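Local coordinates for protein RNA-dependent RNA Polymerase (Bombyx mori cytoplasmic polyhedrosis virus, PDB 6TZ0) that catalyses RNA-templated synthesis of viral RNA inside the virus particle, transcribing the double-stranded genome and replicating it as an RNA-dependent RNA polymerase, at residues R946-R950 and F1111-S1115; H412-L418 and L937-K942; W256-A260 and I315-L319. One frame throughout, in Å; residues are numbered along the deposited sequence.

Interaction 1: residues R946-R950 and F1111-S1115; sequences REKSR and FVAIS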
loop_
_atom_site.group_PDB
_atom_site.type_symbol
_atom_site.label_atom_id
_atom_site.label_comp_id
_atom_site.label_asym_id
_atom_site.label_seq_id
_atom_site.Cartn_x
_atom_site.Cartn_y
_atom_site.Cartn_z
ATOM N N ARG A 946 13.063 19.609 18.919
ATOM C CA ARG A 946 14.283 18.828 18.770
ATOM C C ARG A 946 15.537 19.597 19.160
ATOM O O ARG A 946 16.500 18.990 19.644
ATOM C CB ARG A 946 14.395 18.326 17.330
ATOM C CG ARG A 946 13.303 17.331 16.953
ATOM C CD ARG A 946 13.426 16.886 15.514
ATOM N NE ARG A 946 12.312 16.049 15.084
ATOM C CZ ARG A 946 12.312 14.722 15.123
ATOM N NH1 ARG A 946 13.379 14.069 15.561
ATOM N NH2 ARG A 946 11.251 14.047 14.708
ATOM N N GLU A 947 15.552 20.920 18.980
ATOM C CA GLU A 947 16.721 21.686 19.397
ATOM C C GLU A 947 16.806 21.791 20.916
ATOM O O GLU A 947 17.910 21.858 21.467
ATOM C CB GLU A 947 16.722 23.074 18.750
ATOM C CG GLU A 947 15.588 23.994 19.162
ATOM C CD GLU A 947 15.683 25.362 18.514
ATOM O OE1 GLU A 947 16.616 25.572 17.710
ATOM O OE2 GLU A 947 14.833 26.228 18.814
ATOM N N LYS A 948 15.663 21.751 21.609
ATOM C CA LYS A 948 15.684 21.673 23.066
ATOM C C LYS A 948 16.214 20.327 23.535
ATOM O O LYS A 948 16.925 20.253 24.544
ATOM C CB LYS A 948 14.286 21.908 23.632
ATOM C CG LYS A 948 13.777 23.322 23.506
ATOM C CD LYS A 948 12.405 23.438 24.139
ATOM C CE LYS A 948 11.841 24.842 24.017
ATOM N NZ LYS A 948 10.488 24.925 24.628
ATOM N N SER A 949 15.881 19.256 22.809
ATOM C CA SER A 949 16.402 17.937 23.145
ATOM C C SER A 949 17.906 17.864 22.917
ATOM O O SER A 949 18.631 17.275 23.724
ATOM C CB SER A 949 15.677 16.869 22.328
ATOM O OG SER A 949 16.173 15.577 22.618
ATOM N N ARG A 950 18.392 18.489 21.839
ATOM C CA ARG A 950 19.832 18.549 21.596
ATOM C C ARG A 950 20.543 19.399 22.646
ATOM O O ARG A 950 21.652 19.058 23.079
ATOM C CB ARG A 950 20.110 19.094 20.197
ATOM C CG ARG A 950 19.731 18.162 19.066
ATOM C CD ARG A 950 20.285 18.658 17.742
ATOM N NE ARG A 950 19.698 19.920 17.325
ATOM C CZ ARG A 950 18.612 20.009 16.571
ATOM N NH1 ARG A 950 18.016 18.903 16.155
ATOM N NH2 ARG A 950 18.130 21.194 16.228
ATOM N N PHE A 1111 14.799 14.015 30.950
ATOM C CA PHE A 1111 13.436 14.062 30.421
ATOM C C PHE A 1111 13.301 14.998 29.225
ATOM O O PHE A 1111 12.546 14.699 28.293
ATOM C CB PHE A 1111 12.475 14.479 31.526
ATOM C CG PHE A 1111 12.245 13.419 32.545
ATOM C CD1 PHE A 1111 12.409 12.087 32.217
ATOM C CD2 PHE A 1111 11.924 13.751 33.843
ATOM C CE1 PHE A 1111 12.219 11.108 33.153
ATOM C CE2 PHE A 1111 11.733 12.770 34.788
ATOM C CZ PHE A 1111 11.877 11.443 34.440
ATOM N N VAL A 1112 14.015 16.123 29.234
ATOM C CA VAL A 1112 13.958 17.035 28.096
ATOM C C VAL A 1112 14.723 16.464 26.897
ATOM O O VAL A 1112 14.288 16.621 25.750
ATOM C CB VAL A 1112 14.471 18.429 28.512
ATOM C CG1 VAL A 1112 14.494 19.405 27.340
ATOM C CG2 VAL A 1112 13.595 19.000 29.602
ATOM N N ALA A 1113 15.835 15.760 27.135
ATOM C CA ALA A 1113 16.602 15.184 26.033
ATOM C C ALA A 1113 15.863 14.020 25.379
ATOM O O ALA A 1113 15.918 13.855 24.156
ATOM C CB ALA A 1113 17.975 14.740 26.527
ATOM N N ILE A 1114 15.168 13.201 26.172
ATOM C CA ILE A 1114 14.304 12.177 25.587
ATOM C C ILE A 1114 13.044 12.812 25.007
ATOM O O ILE A 1114 12.453 12.261 24.066
ATOM C CB ILE A 1114 13.994 11.097 26.644
ATOM C CG1 ILE A 1114 15.288 10.533 27.209
ATOM C CG2 ILE A 1114 13.213 9.918 26.080
ATOM C CD1 ILE A 1114 16.203 10.002 26.193
ATOM N N SER A 1115 12.663 13.990 25.521
ATOM C CA SER A 1115 11.506 14.787 25.089
ATOM C C SER A 1115 10.196 14.021 25.231
ATOM O O SER A 1115 9.283 14.173 24.416
ATOM C CB SER A 1115 11.658 15.314 23.657
ATOM O OG SER A 1115 11.497 14.265 22.727
#

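Interaction 2: residues H412-L418 and L937-K942; sequences HHDEAWL and LEQLGK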
loop_
_atom_site.group_PDB
_atom_site.type_symbol
_atom_site.label_atom_id
_atom_site.label_comp_id
_atom_site.label_asym_id
_atom_site.label_seq_id
_atom_site.Cartn_x
_atom_site.Cartn_y
_atom_site.Cartn_z
ATOM N N HIS A 412 -2.530 19.305 14.155
ATOM C CA HIS A 412 -1.470 19.994 13.431
ATOM C C HIS A 412 -1.059 19.091 12.275
ATOM O O HIS A 412 -0.537 17.995 12.493
ATOM C CB HIS A 412 -0.289 20.309 14.343
ATOM C CG HIS A 412 0.760 21.158 13.696
ATOM N ND1 HIS A 412 0.580 22.500 13.451
ATOM C CD2 HIS A 412 1.998 20.856 13.247
ATOM C CE1 HIS A 412 1.663 22.989 12.877
ATOM N NE2 HIS A 412 2.539 22.013 12.741
ATOM N N HIS A 413 -1.297 19.546 11.049
ATOM C CA HIS A 413 -1.218 18.667 9.895
ATOM C C HIS A 413 0.176 18.575 9.298
ATOM O O HIS A 413 0.471 17.601 8.594
ATOM C CB HIS A 413 -2.224 19.129 8.844
ATOM C CG HIS A 413 -3.643 19.049 9.310
ATOM N ND1 HIS A 413 -4.340 17.862 9.374
ATOM C CD2 HIS A 413 -4.484 20.002 9.771
ATOM C CE1 HIS A 413 -5.556 18.092 9.832
ATOM N NE2 HIS A 413 -5.667 19.382 10.086
ATOM N N ASP A 414 1.047 19.537 9.589
ATOM C CA ASP A 414 2.424 19.465 9.122
ATOM C C ASP A 414 3.205 18.400 9.878
ATOM O O ASP A 414 3.931 17.598 9.275
ATOM C CB ASP A 414 3.075 20.828 9.282
ATOM C CG ASP A 414 2.447 21.853 8.394
ATOM O OD1 ASP A 414 1.927 21.441 7.352
ATOM O OD2 ASP A 414 2.465 23.054 8.725
ATOM N N GLU A 415 3.065 18.385 11.204
ATOM C CA GLU A 415 3.677 17.340 12.009
ATOM C C GLU A 415 3.075 15.980 11.694
ATOM O O GLU A 415 3.783 14.970 11.730
ATOM C CB GLU A 415 3.529 17.681 13.490
ATOM C CG GLU A 415 4.239 16.741 14.446
ATOM C CD GLU A 415 5.749 16.815 14.343
ATOM O OE1 GLU A 415 6.276 17.879 13.967
ATOM O OE2 GLU A 415 6.413 15.801 14.638
ATOM N N ALA A 416 1.792 15.945 11.326
ATOM C CA ALA A 416 1.166 14.696 10.906
ATOM C C ALA A 416 1.738 14.197 9.585
ATOM O O ALA A 416 1.940 12.994 9.414
ATOM C CB ALA A 416 -0.344 14.880 10.804
ATOM N N TRP A 417 2.021 15.105 8.648
ATOM C CA TRP A 417 2.649 14.717 7.386
ATOM C C TRP A 417 4.069 14.205 7.590
ATOM O O TRP A 417 4.473 13.205 6.977
ATOM C CB TRP A 417 2.630 15.902 6.422
ATOM C CG TRP A 417 3.496 15.740 5.218
ATOM C CD1 TRP A 417 4.660 16.396 4.966
ATOM C CD2 TRP A 417 3.284 14.864 4.109
ATOM N NE1 TRP A 417 5.183 15.994 3.772
ATOM C CE2 TRP A 417 4.358 15.051 3.222
ATOM C CE3 TRP A 417 2.290 13.943 3.776
ATOM C CZ2 TRP A 417 4.468 14.352 2.032
ATOM C CZ3 TRP A 417 2.400 13.254 2.594
ATOM C CH2 TRP A 417 3.481 13.458 1.738
ATOM N N LEU A 418 4.836 14.861 8.462
ATOM C CA LEU A 418 6.180 14.371 8.763
ATOM C C LEU A 418 6.157 13.025 9.480
ATOM O O LEU A 418 7.000 12.164 9.199
ATOM C CB LEU A 418 6.951 15.405 9.581
ATOM C CG LEU A 418 7.813 16.414 8.820
ATOM C CD1 LEU A 418 7.010 17.387 7.991
ATOM C CD2 LEU A 418 8.661 17.169 9.811
ATOM N N LEU A 937 14.909 19.893 7.612
ATOM C CA LEU A 937 13.687 19.107 7.748
ATOM C C LEU A 937 12.942 19.434 9.035
ATOM O O LEU A 937 11.709 19.377 9.062
ATOM C CB LEU A 937 14.026 17.622 7.679
ATOM C CG LEU A 937 12.902 16.601 7.799
ATOM C CD1 LEU A 937 11.861 16.838 6.735
ATOM C CD2 LEU A 937 13.482 15.222 7.664
ATOM N N GLU A 938 13.662 19.805 10.095
ATOM C CA GLU A 938 13.016 20.172 11.355
ATOM C C GLU A 938 12.191 21.450 11.280
ATOM O O GLU A 938 11.419 21.714 12.206
ATOM C CB GLU A 938 14.048 20.355 12.460
ATOM C CG GLU A 938 14.703 19.096 12.917
ATOM C CD GLU A 938 15.699 19.345 14.020
ATOM O OE1 GLU A 938 15.936 20.524 14.354
ATOM O OE2 GLU A 938 16.255 18.363 14.553
ATOM N N GLN A 939 12.334 22.250 10.229
ATOM C CA GLN A 939 11.654 23.529 10.145
ATOM C C GLN A 939 10.297 23.431 9.465
ATOM O O GLN A 939 9.820 24.432 8.927
ATOM C CB GLN A 939 12.526 24.539 9.402
ATOM C CG GLN A 939 13.921 24.670 9.959
ATOM C CD GLN A 939 13.929 24.833 11.452
ATOM O OE1 GLN A 939 14.431 23.980 12.176
ATOM N NE2 GLN A 939 13.342 25.919 11.930
ATOM N N LEU A 940 9.669 22.256 9.464
ATOM C CA LEU A 940 8.460 22.060 8.677
ATOM C C LEU A 940 7.204 21.838 9.499
ATOM O O LEU A 940 6.111 21.918 8.944
ATOM C CB LEU A 940 8.628 20.882 7.712
ATOM C CG LEU A 940 9.692 21.029 6.626
ATOM C CD1 LEU A 940 9.664 19.821 5.718
ATOM C CD2 LEU A 940 9.517 22.302 5.840
ATOM N N GLY A 941 7.320 21.554 10.792
ATOM C CA GLY A 941 6.153 21.471 11.649
ATOM C C GLY A 941 6.538 21.211 13.087
ATOM O O GLY A 941 7.459 20.426 13.327
ATOM N N LYS A 942 5.846 21.857 14.036
ATOM C CA LYS A 942 6.132 21.807 15.477
ATOM C C LYS A 942 7.577 22.221 15.770
ATOM O O LYS A 942 8.427 21.415 16.147
ATOM C CB LYS A 942 5.814 20.434 16.080
ATOM C CG LYS A 942 4.342 20.103 16.155
ATOM C CD LYS A 942 3.636 20.935 17.206
ATOM C CE LYS A 942 2.190 20.487 17.357
ATOM N NZ LYS A 942 1.444 21.293 18.360
#

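Interaction 3: residues W256-A260 and I315-L319; sequences WYQEA and INRAL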
loop_
_atom_site.group_PDB
_atom_site.type_symbol
_atom_site.label_atom_id
_atom_site.label_comp_id
_atom_site.label_asym_id
_atom_site.label_seq_id
_atom_site.Cartn_x
_atom_site.Cartn_y
_atom_site.Cartn_z
ATOM N N TRP A 256 -17.930 -26.394 -2.687
ATOM C CA TRP A 256 -18.837 -27.515 -2.475
ATOM C C TRP A 256 -19.187 -27.737 -1.010
ATOM O O TRP A 256 -20.124 -28.500 -0.725
ATOM C CB TRP A 256 -18.204 -28.789 -3.046
ATOM C CG TRP A 256 -16.858 -29.057 -2.444
ATOM C CD1 TRP A 256 -15.662 -28.613 -2.906
ATOM C CD2 TRP A 256 -16.577 -29.795 -1.250
ATOM N NE1 TRP A 256 -14.654 -29.029 -2.083
ATOM C CE2 TRP A 256 -15.191 -29.754 -1.054
ATOM C CE3 TRP A 256 -17.367 -30.486 -0.328
ATOM C CZ2 TRP A 256 -14.576 -30.377 0.020
ATOM C CZ3 TRP A 256 -16.756 -31.097 0.737
ATOM C CH2 TRP A 256 -15.374 -31.041 0.901
ATOM N N TYR A 257 -18.447 -27.123 -0.078
ATOM C CA TYR A 257 -18.560 -27.494 1.330
ATOM C C TYR A 257 -19.880 -27.052 1.926
ATOM O O TYR A 257 -20.348 -27.663 2.889
ATOM C CB TYR A 257 -17.400 -26.913 2.142
ATOM C CG TYR A 257 -17.474 -25.430 2.421
ATOM C CD1 TYR A 257 -17.063 -24.507 1.475
ATOM C CD2 TYR A 257 -17.894 -24.955 3.661
ATOM C CE1 TYR A 257 -17.111 -23.158 1.733
ATOM C CE2 TYR A 257 -17.946 -23.606 3.925
ATOM C CZ TYR A 257 -17.553 -22.713 2.956
ATOM O OH TYR A 257 -17.597 -21.366 3.215
ATOM N N GLN A 258 -20.499 -26.028 1.347
ATOM C CA GLN A 258 -21.805 -25.585 1.802
ATOM C C GLN A 258 -22.874 -26.621 1.479
ATOM O O GLN A 258 -23.734 -26.915 2.316
ATOM C CB GLN A 258 -22.113 -24.236 1.166
ATOM C CG GLN A 258 -23.292 -23.507 1.723
ATOM C CD GLN A 258 -23.404 -22.131 1.134
ATOM O OE1 GLN A 258 -22.656 -21.774 0.231
ATOM N NE2 GLN A 258 -24.310 -21.335 1.659
ATOM N N GLU A 259 -22.797 -27.232 0.295
ATOM C CA GLU A 259 -23.706 -28.322 -0.044
ATOM C C GLU A 259 -23.434 -29.569 0.784
ATOM O O GLU A 259 -24.376 -30.272 1.174
ATOM C CB GLU A 259 -23.596 -28.643 -1.531
ATOM C CG GLU A 259 -24.563 -29.695 -2.012
ATOM C CD GLU A 259 -24.419 -29.969 -3.484
ATOM O OE1 GLU A 259 -23.576 -29.313 -4.126
ATOM O OE2 GLU A 259 -25.139 -30.847 -3.999
ATOM N N ALA A 260 -22.159 -29.850 1.064
ATOM C CA ALA A 260 -21.823 -30.989 1.915
ATOM C C ALA A 260 -22.372 -30.816 3.327
ATOM O O ALA A 260 -22.965 -31.743 3.893
ATOM C CB ALA A 260 -20.312 -31.186 1.952
ATOM N N ILE A 315 -14.555 -35.077 -4.796
ATOM C CA ILE A 315 -15.509 -34.125 -4.229
ATOM C C ILE A 315 -16.878 -34.773 -4.030
ATOM O O ILE A 315 -17.532 -34.548 -3.007
ATOM C CB ILE A 315 -15.578 -32.858 -5.103
ATOM C CG1 ILE A 315 -14.272 -32.076 -4.992
ATOM C CG2 ILE A 315 -16.744 -31.959 -4.728
ATOM C CD1 ILE A 315 -14.172 -30.959 -5.965
ATOM N N ASN A 316 -17.319 -35.614 -4.970
ATOM C CA ASN A 316 -18.603 -36.294 -4.782
ATOM C C ASN A 316 -18.531 -37.317 -3.650
ATOM O O ASN A 316 -19.508 -37.515 -2.916
ATOM C CB ASN A 316 -19.051 -36.957 -6.079
ATOM C CG ASN A 316 -19.371 -35.956 -7.151
ATOM O OD1 ASN A 316 -19.884 -34.880 -6.869
ATOM N ND2 ASN A 316 -19.098 -36.313 -8.396
ATOM N N ARG A 317 -17.364 -37.947 -3.483
ATOM C CA ARG A 317 -17.096 -38.795 -2.326
ATOM C C ARG A 317 -17.202 -38.018 -1.019
ATOM O O ARG A 317 -17.754 -38.518 -0.033
ATOM C CB ARG A 317 -15.705 -39.402 -2.474
ATOM C CG ARG A 317 -15.299 -40.354 -1.393
ATOM C CD ARG A 317 -13.921 -40.909 -1.678
ATOM N NE ARG A 317 -13.494 -41.823 -0.631
ATOM C CZ ARG A 317 -13.788 -43.117 -0.619
ATOM N NH1 ARG A 317 -13.375 -43.881 0.377
ATOM N NH2 ARG A 317 -14.505 -43.645 -1.598
ATOM N N ALA A 318 -16.676 -36.792 -0.994
ATOM C CA ALA A 318 -16.777 -35.954 0.198
ATOM C C ALA A 318 -18.208 -35.485 0.439
ATOM O O ALA A 318 -18.618 -35.300 1.590
ATOM C CB ALA A 318 -15.845 -34.755 0.070
ATOM N N LEU A 319 -18.969 -35.263 -0.634
ATOM C CA LEU A 319 -20.387 -34.933 -0.514
ATOM C C LEU A 319 -21.177 -36.079 0.101
ATOM O O LEU A 319 -22.121 -35.853 0.864
ATOM C CB LEU A 319 -20.968 -34.580 -1.884
ATOM C CG LEU A 319 -21.129 -33.138 -2.363
ATOM C CD1 LEU A 319 -22.186 -32.485 -1.525
ATOM C CD2 LEU A 319 -19.850 -32.340 -2.296
#

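Interaction 1: residues R946-R950 and F1111-S1115
Val1112 meets helix 945-958 from the last full turn of helix 1107-1114. Its CG1 branch is anti to the backbone N (chi1 177°), which sends it across to the carbonyl of Lys948, with Val1112 CG1 3.8 Å from Lys948 O. The lysine chain itself leads away. The Val1112 carbonyl oxygen sits 3.6 Å from Ser949 CA, so backbone meets backbone here. One residue on, Ala1113 makes the closest CA approach of the two segments: its CA lies 4.0 Å from the CA of Ser949, a spacing allowed by side chains of one or two heavy atoms. This is close helix-helix packing through small residues, here joining two helices of the C-terminal region of the polymerase. Ala1113 CB rests 3.8 Å from Ser949 O, and Ala952, a turn further along helix 945-958, touches both Val1112 and Ala1113. The Ser949 hydroxyl, with chi1 at 179° and so anti to N, points at Ala1113 O, modelled as a very short hydrogen bond whose length is doubtful. Weak hydrogen bonds also join that hydroxyl to the amides of Tyr969 and Gly970, bringing a loop to the same spot. At Ile1114 the CB points away from helix 945-958, and the side chain touches Ile967. Ser1115 leaves the helix with positive phi (59°), and its OG folds back to donate to Ile1114 O at 2.6 Å, while its side chain also touches Tyr969.

Interaction 2: residues H412-L418 and L937-K942
His412, Glu415 and Leu418, on one side of the start of helix 413-422, receive the loop Leu937-Lys942 in a helix-against-loop contact. It joins the central polymerase region to the C-terminal region, away from the metal- and nucleotide-binding residues. At the middle, Gly941 passes with its CA 4.8 Å from that of Glu415. His412, at the N-cap position, swings its ring over to the loop through an anti N-CA-CB-CG torsion (chi1 -173°). The ring presents an edge to Gly941, whose CA lies near the ring plane, 3.8 Å from His412 NE2. Lys942 bends at chi2 (-71°) and slides past the histidine in the reverse direction: His412 CD2 is 3.8 Å from Lys942 CG, and the lysine CE reaches His412 CB. The same lysine crosses Glu415 at about a right angle, so that Glu415 CB and Lys942 CG lie 3.7 Å apart; it is aliphatic carbon, not the ammonium group, that meets the glutamate. Asp414 brings its CB up to Leu940 O, but its carboxylate goes to Tyr460 and Arg461, a hydrogen bond and a salt bridge. Leu418 finishes the row, with CD1 3.9 Å from Leu940 CB, crossing that leucine steeply, and CD2 3.8 Å from Leu937 O. Beyond the segments, Leu937 and Leu940 pack on helix 449-455, Leu937 also reaches helix 973-979, and Gln939 touches Ile68 of the viral structural protein 4 chain.

Interaction 3: residues W256-A260 and I315-L319
Ile315 lays its CG2 methyl over one face of the Trp256 indole in a CH-pi contact, 4.0 Å from the centroid of the five-membered ring and 23° off its normal. The indole gets there because Trp256 CG lies between the backbone N and the carbonyl carbon (chi1 56°). At the other end of the ring system, Ala318 CB comes obliquely to the six-membered ring, 3.8 Å from Trp256 CZ3. Leu319 slides past the indole in the opposite direction and splits its methyls between two neighbours. Its CD2 lies 3.7 Å from Trp256 CE3, whereas its CD1 fits against the opposing helix, 3.7 Å from Glu259 CG and close to Ala260 N and CB. Glu259 is extended and crosses Leu319 at about a right angle, offering aliphatic carbon to the leucine while its carboxylate forms a salt bridge with Arg300. The backbones close in along the segments: CA atoms are 7.6 Å apart at Trp256 and Ile315 but 4.8 Å at Ala260 and Leu319. This buried apolar junction joins helices 257-264 and 309-320 of the N-terminal region, with helix 295-306 packing on it through Phe296 and Arg303 and helix 325-339 through Val328, Tyr331 and Cys335.

Overall arrangement
From the N terminus, interaction 3 comes first, closing a loop of 54 residues within the N-terminal region. Interaction 2 then closes a span of 518 residues, bringing the central polymerase region against the C-terminal region, and interaction 1 closes 160 residues inside the latter. All three follow in series; none nests in or crosses another. Interactions 1 and 2 are neighbours, with centres about 17 Å apart, linked directly by the Glu938-Arg950 salt bridge between the 937-942 loop and helix 945-958. Interaction 3 stands on the opposite side of the chain's centre, its own centre about 65 Å from that of interaction 1 and 58 Å from that of interaction 2.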